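Local structure of glucuronan lyase A (Trichoderma reesei, 2ZZJ) at residues A[85-90]-A[199-204]; A[68-73]-A[224-229]; A[13-18]-A[55-60]; A[121-126]-A[181-186]. The protein cleaves beta-1,4-linked glucuronan within the chain, as a calcium-binding polysaccharide lyase of family 20 with a beta-jelly-roll fold. All blocks are in the same frame, centred on the assembly; numbering follows the deposited sequence.

Interaction 1: residues A[85-90]-A[199-204]; sequences QSYNIA and LYANSW
The rings of Tyr87 and Trp204 form an offset edge-to-face (T-shaped) pair: the planes stand at 88°, and the edge of Tyr87 is turned toward the face of the five-membered ring of Trp204. Contact runs along one side of the phenol, where Tyr87 CE1 comes within 3.7 Å of Trp204 CE2. A water lies over one face of the Tyr87 ring, offset toward the rim. At the indole edge Trp204 NE1 donates to Tyr87 OH at 2.9 Å, a bent bond (136° at the hydrogen) whose acceptor is tilted from the indole plane. Gln85 OE1 lies in that plane beside Trp204 CD1; OE1 is bonded to Thr211 N and NE2 to His209 O. One face of the indole carries Ala201 CB, and one face of the Tyr200 ring carries Asn202 CB, both offset toward the rim. An alanine in place of Trp204 would probably leave Tyr87 OH without this donor and open a gap beside the phenol edge. The backbones meet within one sheet of the jelly roll: Asn88 and Tyr200 form an antiparallel hydrogen-bonded pair, after which an inverse gamma turn centred on Ala201 leads into helix 202-207. The start of that helix is pinned to strand 86-95 by side chains. Ser86 N donates to Ser203 OG at 2.9 Å, and Ser86 OG, anti to its backbone N (chi1 163°), donates to Asn202 OD1 at 2.7 Å, in the carbonyl plane and on a lone pair. One water gives protons to Ser86 OG and Asn88 OD1 and accepts one from Asn202 ND2, joining the three polar side chains.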
# COMPACT_ATOMS: atom_id res chain seq x y z
N GLN A 85 3.92 15.73 4.23
CA GLN A 85 3.75 14.52 5.05
C GLN A 85 3.41 13.33 4.16
O GLN A 85 3.04 13.51 3.01
CB GLN A 85 2.66 14.71 6.11
CG GLN A 85 3.08 15.63 7.27
CD GLN A 85 2.03 15.73 8.36
OE1 GLN A 85 0.88 16.03 8.10
NE2 GLN A 85 2.47 15.54 9.60
N SER A 86 3.57 12.13 4.71
CA SER A 86 3.13 10.91 4.02
C SER A 86 1.66 10.63 4.27
O SER A 86 1.21 10.70 5.40
CB SER A 86 3.92 9.70 4.53
OG SER A 86 3.26 8.48 4.19
N TYR A 87 0.95 10.30 3.20
CA TYR A 87 -0.36 9.61 3.27
C TYR A 87 -0.16 8.29 2.54
O TYR A 87 0.10 8.27 1.34
CB TYR A 87 -1.50 10.45 2.66
CG TYR A 87 -1.75 11.72 3.45
CD1 TYR A 87 -2.62 11.71 4.54
CD2 TYR A 87 -1.06 12.91 3.14
CE1 TYR A 87 -2.84 12.87 5.28
CE2 TYR A 87 -1.27 14.08 3.88
CZ TYR A 87 -2.16 14.04 4.96
OH TYR A 87 -2.40 15.16 5.74
N ASN A 88 -0.21 7.20 3.30
CA ASN A 88 0.11 5.89 2.75
C ASN A 88 -1.15 5.37 2.06
O ASN A 88 -2.26 5.59 2.56
CB ASN A 88 0.54 4.95 3.87
CG ASN A 88 1.33 3.76 3.35
OD1 ASN A 88 2.54 3.86 3.08
ND2 ASN A 88 0.66 2.63 3.21
N ILE A 89 -0.97 4.73 0.91
CA ILE A 89 -2.13 4.24 0.16
C ILE A 89 -2.20 2.69 0.00
O ILE A 89 -3.27 2.18 -0.35
CB ILE A 89 -2.31 4.92 -1.22
CG1 ILE A 89 -1.09 4.67 -2.15
CG2 ILE A 89 -2.57 6.47 -1.06
CD1 ILE A 89 -1.34 5.19 -3.61
N ALA A 90 -1.08 1.99 0.22
CA ALA A 90 -1.05 0.50 0.18
C ALA A 90 0.16 0.00 0.95
O ALA A 90 1.18 0.72 1.07
CB ALA A 90 -0.98 -0.01 -1.27
N LEU A 199 -6.27 4.14 2.94
CA LEU A 199 -5.67 5.40 3.39
C LEU A 199 -5.16 5.19 4.81
O LEU A 199 -5.95 4.93 5.74
CB LEU A 199 -6.73 6.51 3.36
CG LEU A 199 -6.27 7.86 3.96
CD1 LEU A 199 -5.00 8.43 3.23
CD2 LEU A 199 -7.42 8.81 3.84
N TYR A 200 -3.85 5.32 4.96
CA TYR A 200 -3.19 5.22 6.26
C TYR A 200 -2.40 6.49 6.50
O TYR A 200 -1.34 6.72 5.90
CB TYR A 200 -2.32 3.95 6.31
CG TYR A 200 -1.35 3.86 7.48
CD1 TYR A 200 -1.70 4.35 8.73
CD2 TYR A 200 -0.12 3.21 7.34
CE1 TYR A 200 -0.82 4.25 9.82
CE2 TYR A 200 0.78 3.11 8.42
CZ TYR A 200 0.40 3.62 9.66
OH TYR A 200 1.25 3.54 10.73
N ALA A 201 -2.95 7.36 7.33
CA ALA A 201 -2.38 8.69 7.48
C ALA A 201 -1.30 8.60 8.52
O ALA A 201 -1.49 8.98 9.67
CB ALA A 201 -3.47 9.70 7.86
N ASN A 202 -0.16 8.04 8.12
CA ASN A 202 0.86 7.65 9.10
C ASN A 202 1.65 8.83 9.72
O ASN A 202 2.03 8.82 10.90
CB ASN A 202 1.79 6.55 8.57
CG ASN A 202 2.44 6.89 7.23
OD1 ASN A 202 1.94 7.68 6.45
ND2 ASN A 202 3.53 6.20 6.94
N SER A 203 1.90 9.86 8.91
CA SER A 203 2.64 11.02 9.40
C SER A 203 1.90 11.79 10.48
O SER A 203 2.56 12.47 11.31
CB SER A 203 3.01 11.95 8.25
OG SER A 203 4.08 11.40 7.48
N TRP A 204 0.56 11.73 10.48
CA TRP A 204 -0.23 12.38 11.51
C TRP A 204 0.19 11.86 12.89
O TRP A 204 0.41 12.65 13.82
CB TRP A 204 -1.74 12.15 11.31
CG TRP A 204 -2.38 12.89 10.19
CD1 TRP A 204 -1.79 13.86 9.39
CD2 TRP A 204 -3.75 12.81 9.77
NE1 TRP A 204 -2.72 14.35 8.50
CE2 TRP A 204 -3.92 13.72 8.70
CE3 TRP A 204 -4.85 12.02 10.16
CZ2 TRP A 204 -5.13 13.88 8.03
CZ3 TRP A 204 -6.06 12.18 9.49
CH2 TRP A 204 -6.19 13.11 8.42
O HOH W 1 4.21 5.73 4.19
O HOH W 2 -0.35 11.47 7.46

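Interaction 2: residues A[68-73]-A[224-229]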
# COMPACT_ATOMS: atom_id res chain seq x y z
N GLN A 68 5.15 -12.35 -7.71
CA GLN A 68 3.72 -12.05 -7.84
C GLN A 68 3.54 -10.70 -8.55
O GLN A 68 4.43 -9.86 -8.49
CB GLN A 68 3.08 -11.97 -6.47
CG GLN A 68 3.02 -13.31 -5.67
CD GLN A 68 1.92 -14.24 -6.16
OE1 GLN A 68 0.76 -14.17 -5.72
NE2 GLN A 68 2.27 -15.14 -7.06
N PHE A 69 2.39 -10.52 -9.20
CA PHE A 69 1.97 -9.20 -9.70
C PHE A 69 0.82 -8.72 -8.80
O PHE A 69 -0.01 -9.52 -8.32
CB PHE A 69 1.43 -9.30 -11.13
CG PHE A 69 2.51 -9.49 -12.20
CD1 PHE A 69 2.93 -8.42 -12.99
CD2 PHE A 69 3.09 -10.74 -12.41
CE1 PHE A 69 3.88 -8.61 -13.99
CE2 PHE A 69 4.05 -10.93 -13.42
CZ PHE A 69 4.45 -9.87 -14.19
N TYR A 70 0.77 -7.40 -8.59
CA TYR A 70 -0.31 -6.75 -7.83
C TYR A 70 -0.78 -5.55 -8.66
O TYR A 70 0.05 -4.84 -9.24
CB TYR A 70 0.24 -6.21 -6.50
CG TYR A 70 0.90 -7.30 -5.70
CD1 TYR A 70 0.17 -8.07 -4.77
CD2 TYR A 70 2.24 -7.64 -5.93
CE1 TYR A 70 0.79 -9.13 -4.06
CE2 TYR A 70 2.84 -8.70 -5.23
CZ TYR A 70 2.11 -9.40 -4.29
OH TYR A 70 2.71 -10.43 -3.61
N GLY A 71 -2.08 -5.31 -8.70
CA GLY A 71 -2.62 -4.16 -9.44
C GLY A 71 -3.73 -3.54 -8.60
O GLY A 71 -4.47 -4.25 -7.90
N PHE A 72 -3.86 -2.22 -8.67
CA PHE A 72 -5.05 -1.55 -8.10
C PHE A 72 -5.23 -0.21 -8.74
O PHE A 72 -4.26 0.37 -9.30
CB PHE A 72 -5.00 -1.41 -6.59
CG PHE A 72 -3.83 -0.61 -6.08
CD1 PHE A 72 -4.00 0.72 -5.71
CD2 PHE A 72 -2.56 -1.19 -5.97
CE1 PHE A 72 -2.91 1.49 -5.21
CE2 PHE A 72 -1.46 -0.44 -5.49
CZ PHE A 72 -1.64 0.89 -5.12
N ALA A 73 -6.47 0.27 -8.69
CA ALA A 73 -6.70 1.65 -9.09
C ALA A 73 -6.95 2.48 -7.84
O ALA A 73 -7.57 2.00 -6.89
CB ALA A 73 -7.89 1.74 -10.05
N VAL A 224 -8.79 -4.26 -7.68
CA VAL A 224 -7.58 -4.78 -7.04
C VAL A 224 -7.42 -6.24 -7.41
O VAL A 224 -8.42 -6.99 -7.44
CB VAL A 224 -7.66 -4.66 -5.48
CG1 VAL A 224 -6.29 -5.03 -4.84
CG2 VAL A 224 -8.07 -3.22 -5.05
N ALA A 225 -6.19 -6.66 -7.68
CA ALA A 225 -5.92 -8.04 -8.12
C ALA A 225 -4.52 -8.47 -7.72
O ALA A 225 -3.60 -7.62 -7.64
CB ALA A 225 -6.09 -8.19 -9.66
N VAL A 226 -4.38 -9.79 -7.48
CA VAL A 226 -3.08 -10.42 -7.28
C VAL A 226 -3.05 -11.60 -8.25
O VAL A 226 -4.06 -12.31 -8.39
CB VAL A 226 -2.86 -10.94 -5.81
CG1 VAL A 226 -1.42 -11.49 -5.66
CG2 VAL A 226 -3.14 -9.81 -4.78
N GLY A 227 -1.93 -11.78 -8.94
CA GLY A 227 -1.84 -12.84 -9.93
C GLY A 227 -0.43 -13.07 -10.40
O GLY A 227 0.53 -12.57 -9.80
N THR A 228 -0.31 -13.83 -11.48
CA THR A 228 1.01 -14.29 -11.93
C THR A 228 1.48 -13.65 -13.22
O THR A 228 2.61 -13.88 -13.64
CB THR A 228 1.07 -15.84 -12.06
OG1 THR A 228 0.14 -16.26 -13.03
CG2 THR A 228 0.69 -16.49 -10.73
N THR A 229 0.63 -12.83 -13.83
CA THR A 229 1.01 -12.08 -15.05
C THR A 229 0.59 -10.61 -14.90
O THR A 229 -0.25 -10.30 -14.05
CB THR A 229 0.39 -12.68 -16.32
OG1 THR A 229 -1.03 -12.44 -16.38
CG2 THR A 229 0.63 -14.21 -16.36
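Gln68 meets Val226 through its amide oxygen: Gln68 OE1 lies 3.5 Å from Val226 CG1, its chain bent at chi2 where CD turns aside. Next, Phe69 pairs with Gly227 through two backbone hydrogen bonds, and the one from Phe69 N to Gly227 O is short and nearly straight (2.8 Å, 171°). Its ring lies against the backbone that follows the strand. Thr229 C sits 3.4 Å above the ring plane, over the centre, and Thr229 O is over the same ring at 3.4 Å from Phe69 CG. The aromatic face is therefore packed on a peptide carbonyl rather than on a side chain, while Phe230 and Val233 of helix 230-233 also touch Phe69. An alanine here would probably leave the Thr229 carbonyl group without its aromatic platform and open a gap under the start of that helix. Tyr70 points to the other side of the sheet, alongside Val226 and in the same direction, with Tyr70 CE1 at 3.6 Å from Val226 CG1; its ring meets those of Phe92 and Phe195, and its hydroxyl is bonded to Gly61 and Trp160. Gly71 and Ala225 form the second hydrogen-bonded pair, Gly71 N reaching Ala225 O at 3.0 Å. At Phe72 the contact is made by CB, 3.9 Å from Val224 CG2. The two strand axes run at 172° and approach to 4.7 Å, and Tyr70-Val226 is a non-hydrogen-bonded pair between two hydrogen-bonded ones, the regular alternation of neighbouring antiparallel strands in a jelly-roll sheet.

Interaction 3: residues A[13-18]-A[55-60]; sequences WDYVRK and EVDHNR
Arg17 of strand 15-18 and Asp57 of strand 53-63 lie on one face of an antiparallel jelly-roll sheet, where they form a salt-bridge network with Glu55. The guanidinium grips the Asp57 carboxylate end-on with two nitrogens: Arg17 NH1 bonds Asp57 OD1 at 2.9 Å and Arg17 NH2 bonds Asp57 OD2 at 2.8 Å. Both oxygens use syn lone pairs, and the two planes are only 22° apart, evidence of a true bidentate pairing. Glu55 is a lesser partner, its carboxylate turned nearly perpendicular to the guanidinium and its bond from Arg17 NH1 to OE1 weak; Arg196 and Gln91 also engage its two oxygens. The bend at chi3 sets NE off the extended line of the Arg17 chain, and Tyr15 CD2 lies over one guanidinium face, offset toward its rim.

Among the backbone bonds, Arg17 and Glu55 make a reciprocal pair, and Arg17 N to Glu55 O measures 2.8 Å. Asp14 N adds a bond to Asp57 O.

Apolar contact is concentrated on the opposite sheet face. Val56 CG2 sits 3.4 Å from the centroid of the Trp13 six-membered ring and 8° off its normal, a CH-pi contact centred over that six-membered ring. Val16 and Val56 lie side by side there, and Val24 touches both.

At the corner where the second strand turns, Asp14 OD2 accepts from Asn59 N at 2.7 Å on its anti lone pair, in an almost linear bond of 172°.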
# COMPACT_ATOMS: atom_id res chain seq x y z
N TRP A 13 -12.71 -9.18 1.02
CA TRP A 13 -11.59 -8.75 1.87
C TRP A 13 -11.75 -9.47 3.20
O TRP A 13 -12.87 -9.65 3.67
CB TRP A 13 -11.65 -7.25 2.12
CG TRP A 13 -11.56 -6.46 0.86
CD1 TRP A 13 -12.58 -5.85 0.20
CD2 TRP A 13 -10.36 -6.20 0.12
NE1 TRP A 13 -12.09 -5.22 -0.93
CE2 TRP A 13 -10.73 -5.44 -1.00
CE3 TRP A 13 -9.01 -6.54 0.30
CZ2 TRP A 13 -9.79 -4.98 -1.96
CZ3 TRP A 13 -8.08 -6.09 -0.65
CH2 TRP A 13 -8.48 -5.31 -1.76
N ASP A 14 -10.62 -9.90 3.75
CA ASP A 14 -10.58 -10.63 5.03
C ASP A 14 -10.95 -9.75 6.21
O ASP A 14 -11.55 -10.22 7.19
CB ASP A 14 -9.18 -11.23 5.21
CG ASP A 14 -8.85 -12.27 4.13
OD1 ASP A 14 -9.66 -13.22 3.96
OD2 ASP A 14 -7.81 -12.16 3.43
N TYR A 15 -10.57 -8.47 6.14
CA TYR A 15 -10.73 -7.58 7.27
C TYR A 15 -10.84 -6.14 6.75
O TYR A 15 -10.22 -5.81 5.74
CB TYR A 15 -9.55 -7.70 8.22
CG TYR A 15 -9.76 -6.96 9.53
CD1 TYR A 15 -10.70 -7.41 10.48
CD2 TYR A 15 -9.04 -5.80 9.82
CE1 TYR A 15 -10.89 -6.71 11.68
CE2 TYR A 15 -9.22 -5.10 11.00
CZ TYR A 15 -10.15 -5.55 11.92
OH TYR A 15 -10.30 -4.83 13.09
N VAL A 16 -11.67 -5.35 7.44
CA VAL A 16 -11.88 -3.92 7.17
C VAL A 16 -11.51 -3.14 8.42
O VAL A 16 -12.11 -3.33 9.47
CB VAL A 16 -13.33 -3.66 6.75
CG1 VAL A 16 -13.56 -2.17 6.38
CG2 VAL A 16 -13.68 -4.57 5.57
N ARG A 17 -10.50 -2.28 8.30
CA ARG A 17 -9.95 -1.54 9.46
C ARG A 17 -10.36 -0.08 9.30
O ARG A 17 -10.04 0.53 8.28
CB ARG A 17 -8.43 -1.68 9.48
CG ARG A 17 -7.69 -0.97 10.63
CD ARG A 17 -6.15 -1.24 10.59
NE ARG A 17 -5.84 -2.65 10.71
CZ ARG A 17 -5.67 -3.50 9.68
NH1 ARG A 17 -5.68 -3.07 8.39
NH2 ARG A 17 -5.46 -4.79 9.95
N LYS A 18 -11.13 0.44 10.26
CA LYS A 18 -11.59 1.83 10.24
C LYS A 18 -11.23 2.44 11.57
O LYS A 18 -12.09 2.58 12.44
CB LYS A 18 -13.11 1.93 10.10
CG LYS A 18 -13.78 1.12 9.02
CD LYS A 18 -15.22 0.83 9.46
CE LYS A 18 -15.69 -0.51 8.95
NZ LYS A 18 -16.32 -1.38 10.03
N GLU A 55 -8.35 0.79 5.96
CA GLU A 55 -7.76 -0.19 5.03
C GLU A 55 -8.66 -1.43 4.88
O GLU A 55 -9.52 -1.70 5.75
CB GLU A 55 -6.38 -0.67 5.54
CG GLU A 55 -5.24 0.38 5.46
CD GLU A 55 -3.97 -0.08 6.14
OE1 GLU A 55 -4.06 -0.77 7.20
OE2 GLU A 55 -2.87 0.23 5.63
N VAL A 56 -8.46 -2.14 3.77
CA VAL A 56 -9.02 -3.48 3.61
C VAL A 56 -7.87 -4.43 3.40
O VAL A 56 -6.87 -4.07 2.77
CB VAL A 56 -10.03 -3.56 2.48
CG1 VAL A 56 -11.28 -2.74 2.85
CG2 VAL A 56 -9.39 -3.02 1.12
N ASP A 57 -7.98 -5.64 3.97
CA ASP A 57 -6.83 -6.55 4.04
C ASP A 57 -7.09 -7.77 3.18
O ASP A 57 -8.19 -8.36 3.24
CB ASP A 57 -6.56 -7.10 5.46
CG ASP A 57 -6.19 -6.03 6.48
OD1 ASP A 57 -6.07 -4.85 6.10
OD2 ASP A 57 -6.08 -6.41 7.70
N HIS A 58 -6.09 -8.14 2.39
CA HIS A 58 -6.05 -9.44 1.73
C HIS A 58 -4.92 -10.19 2.41
O HIS A 58 -3.76 -9.90 2.18
CB HIS A 58 -5.74 -9.30 0.24
CG HIS A 58 -5.53 -10.60 -0.46
ND1 HIS A 58 -6.54 -11.52 -0.64
CD2 HIS A 58 -4.43 -11.13 -1.06
CE1 HIS A 58 -6.08 -12.57 -1.30
NE2 HIS A 58 -4.80 -12.36 -1.56
N ASN A 59 -5.26 -11.15 3.26
CA ASN A 59 -4.22 -11.79 4.09
C ASN A 59 -3.08 -12.47 3.36
O ASN A 59 -1.93 -12.41 3.79
CB ASN A 59 -4.88 -12.74 5.10
CG ASN A 59 -5.61 -12.00 6.19
OD1 ASN A 59 -5.25 -10.86 6.52
ND2 ASN A 59 -6.66 -12.62 6.75
N ARG A 60 -3.40 -13.07 2.21
CA ARG A 60 -2.39 -13.81 1.45
C ARG A 60 -1.68 -12.89 0.45
O ARG A 60 -1.89 -13.00 -0.76
CB ARG A 60 -3.00 -15.07 0.80
CG ARG A 60 -3.52 -16.12 1.86
CD ARG A 60 -3.92 -17.51 1.28
NE ARG A 60 -4.78 -18.29 2.20
CZ ARG A 60 -4.32 -19.22 3.05
NH1 ARG A 60 -3.02 -19.51 3.11
NH2 ARG A 60 -5.17 -19.88 3.85
O HOH W 3 -8.96 -11.26 0.77
O HOH W 4 -6.30 -13.92 1.81

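Interaction 4: residues A[121-126]-A[181-186]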
# COMPACT_ATOMS: atom_id res chain seq x y z
N SER A 121 7.72 4.62 -3.09
CA SER A 121 7.61 3.26 -2.56
C SER A 121 8.91 2.88 -1.91
O SER A 121 9.83 3.70 -1.83
CB SER A 121 7.19 2.23 -3.63
OG SER A 121 6.82 0.99 -3.01
N ARG A 122 8.98 1.65 -1.40
CA ARG A 122 10.19 1.16 -0.76
C ARG A 122 10.14 -0.33 -0.71
O ARG A 122 9.09 -0.91 -0.93
CB ARG A 122 10.25 1.68 0.68
CG ARG A 122 9.23 1.07 1.57
CD ARG A 122 9.23 1.67 2.96
NE ARG A 122 8.86 0.65 3.93
CZ ARG A 122 8.99 0.78 5.25
NH1 ARG A 122 8.63 -0.21 6.05
NH2 ARG A 122 9.50 1.90 5.77
N TYR A 123 11.28 -0.96 -0.44
CA TYR A 123 11.29 -2.34 -0.01
C TYR A 123 12.25 -2.42 1.17
O TYR A 123 13.06 -1.49 1.38
CB TYR A 123 11.70 -3.29 -1.14
CG TYR A 123 13.00 -2.95 -1.85
CD1 TYR A 123 14.24 -3.46 -1.41
CD2 TYR A 123 13.00 -2.13 -2.95
CE1 TYR A 123 15.45 -3.14 -2.08
CE2 TYR A 123 14.19 -1.80 -3.62
CZ TYR A 123 15.42 -2.32 -3.18
OH TYR A 123 16.60 -1.97 -3.87
N VAL A 124 12.15 -3.52 1.91
CA VAL A 124 12.94 -3.77 3.11
C VAL A 124 13.69 -5.07 2.95
O VAL A 124 13.15 -6.06 2.46
CB VAL A 124 12.02 -3.81 4.36
CG1 VAL A 124 12.79 -4.08 5.62
CG2 VAL A 124 11.30 -2.47 4.51
N ASN A 125 14.96 -5.09 3.35
CA ASN A 125 15.70 -6.35 3.40
C ASN A 125 16.61 -6.37 4.63
O ASN A 125 16.81 -5.35 5.29
CB ASN A 125 16.50 -6.58 2.10
CG ASN A 125 17.47 -5.47 1.82
OD1 ASN A 125 18.14 -4.98 2.74
ND2 ASN A 125 17.58 -5.06 0.56
N GLY A 126 17.15 -7.55 4.92
CA GLY A 126 17.85 -7.76 6.17
C GLY A 126 17.15 -8.87 6.92
O GLY A 126 16.52 -9.73 6.31
N TYR A 181 16.77 -4.80 -10.67
CA TYR A 181 16.99 -6.25 -10.66
C TYR A 181 18.08 -6.67 -9.68
O TYR A 181 18.84 -5.84 -9.19
CB TYR A 181 17.35 -6.72 -12.07
CG TYR A 181 16.21 -6.54 -13.02
CD1 TYR A 181 15.23 -7.54 -13.17
CD2 TYR A 181 16.05 -5.34 -13.72
CE1 TYR A 181 14.14 -7.35 -14.04
CE2 TYR A 181 14.98 -5.15 -14.57
CZ TYR A 181 14.03 -6.15 -14.72
OH TYR A 181 12.97 -5.93 -15.58
N ASN A 182 18.13 -7.97 -9.39
CA ASN A 182 19.18 -8.51 -8.53
C ASN A 182 19.30 -7.71 -7.23
O ASN A 182 20.38 -7.22 -6.86
CB ASN A 182 20.54 -8.53 -9.27
CG ASN A 182 20.46 -9.27 -10.60
OD1 ASN A 182 19.97 -10.39 -10.67
ND2 ASN A 182 20.94 -8.63 -11.66
N VAL A 183 18.16 -7.56 -6.56
CA VAL A 183 18.08 -6.90 -5.25
C VAL A 183 17.31 -7.78 -4.30
O VAL A 183 16.48 -8.60 -4.73
CB VAL A 183 17.38 -5.50 -5.32
CG1 VAL A 183 18.30 -4.46 -5.87
CG2 VAL A 183 16.06 -5.57 -6.12
N ALA A 184 17.60 -7.64 -3.00
CA ALA A 184 16.84 -8.31 -1.96
C ALA A 184 15.60 -7.46 -1.64
O ALA A 184 15.73 -6.29 -1.22
CB ALA A 184 17.68 -8.48 -0.71
N THR A 185 14.42 -8.04 -1.81
CA THR A 185 13.15 -7.29 -1.67
C THR A 185 12.30 -7.60 -0.41
O THR A 185 11.22 -7.00 -0.22
CB THR A 185 12.26 -7.57 -2.88
OG1 THR A 185 12.10 -8.99 -3.04
CG2 THR A 185 12.83 -6.93 -4.14
N THR A 186 12.74 -8.55 0.42
CA THR A 186 12.08 -8.87 1.68
C THR A 186 13.11 -9.38 2.70
O THR A 186 14.26 -9.65 2.32
CB THR A 186 10.88 -9.88 1.53
OG1 THR A 186 10.05 -9.87 2.71
CG2 THR A 186 11.34 -11.31 1.21
O HOH W 5 9.88 -5.10 0.84
O HOH W 6 17.18 -9.64 3.02
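The chain paths at Tyr123-Gly126 and Val183-Thr186 run nearly perpendicular, their end-to-end directions 82° apart, and the closest alpha carbons are those of Asn125 and Thr186. This is not strand pairing: the end of strand 118-126, in one sheet of the jelly roll, meets the loop by which the chain leaves strand 175-183 of the other. Direct backbone contact is made by Val124 O, which lies 3.1 Å from Thr186 CA. Between the two backbones, water supplies a polar link, accepting from Val124 N at 3.0 Å and donating to Thr185 O at 2.6 Å. A second water accepts from Gly126 N and lies 3.0 Å from Thr186 O.

Two side chains of the strand converge on the Ala184 carbonyl oxygen. Tyr123 CG stands between its backbone N and carbonyl carbon (chi1 52°), and the ring brings CD1 to 3.2 Å from Ala184 O, in an oblique approach. The phenol reaches further to Val183, crossing that side chain at about a right angle, with Tyr123 OH 3.6 Å from Val183 CG1; the hydroxyl itself is hydrogen-bonded to Glu180, and the ring meets Phe168. Asn125 packs its CB at 3.6 Å from Ala184 CB while its amide turns to the carbonyl. Asn125 ND2 donates to Ala184 O at 2.8 Å in a nearly straight bond (169°), the acceptor lying nearly in the amide plane.

How the interactions relate
From the N terminus, interaction 3 closes first, a short loop bringing 13-18 against 55-60 before any other contact opens. Interaction 2 then opens at 68-73 and closes last, at 224-229. Within that span interaction 1 runs from 85-90 to 199-204, and within interaction 1 lies interaction 4, from 121-126 to 181-186; the three are concentric and none cross. Interactions 1 and 3 share one sheet and touch where Tyr200 CB meets Glu55 OE2, whereas interaction 2 belongs to the other. Phe72 on Ala90 and Val226 on His58 pack the two sheets together, and Val224 meets Trp13 in the loop before strand 15-18. Interaction 4 also joins the sheets, about 9 Å from interaction 2 at the nearest atoms.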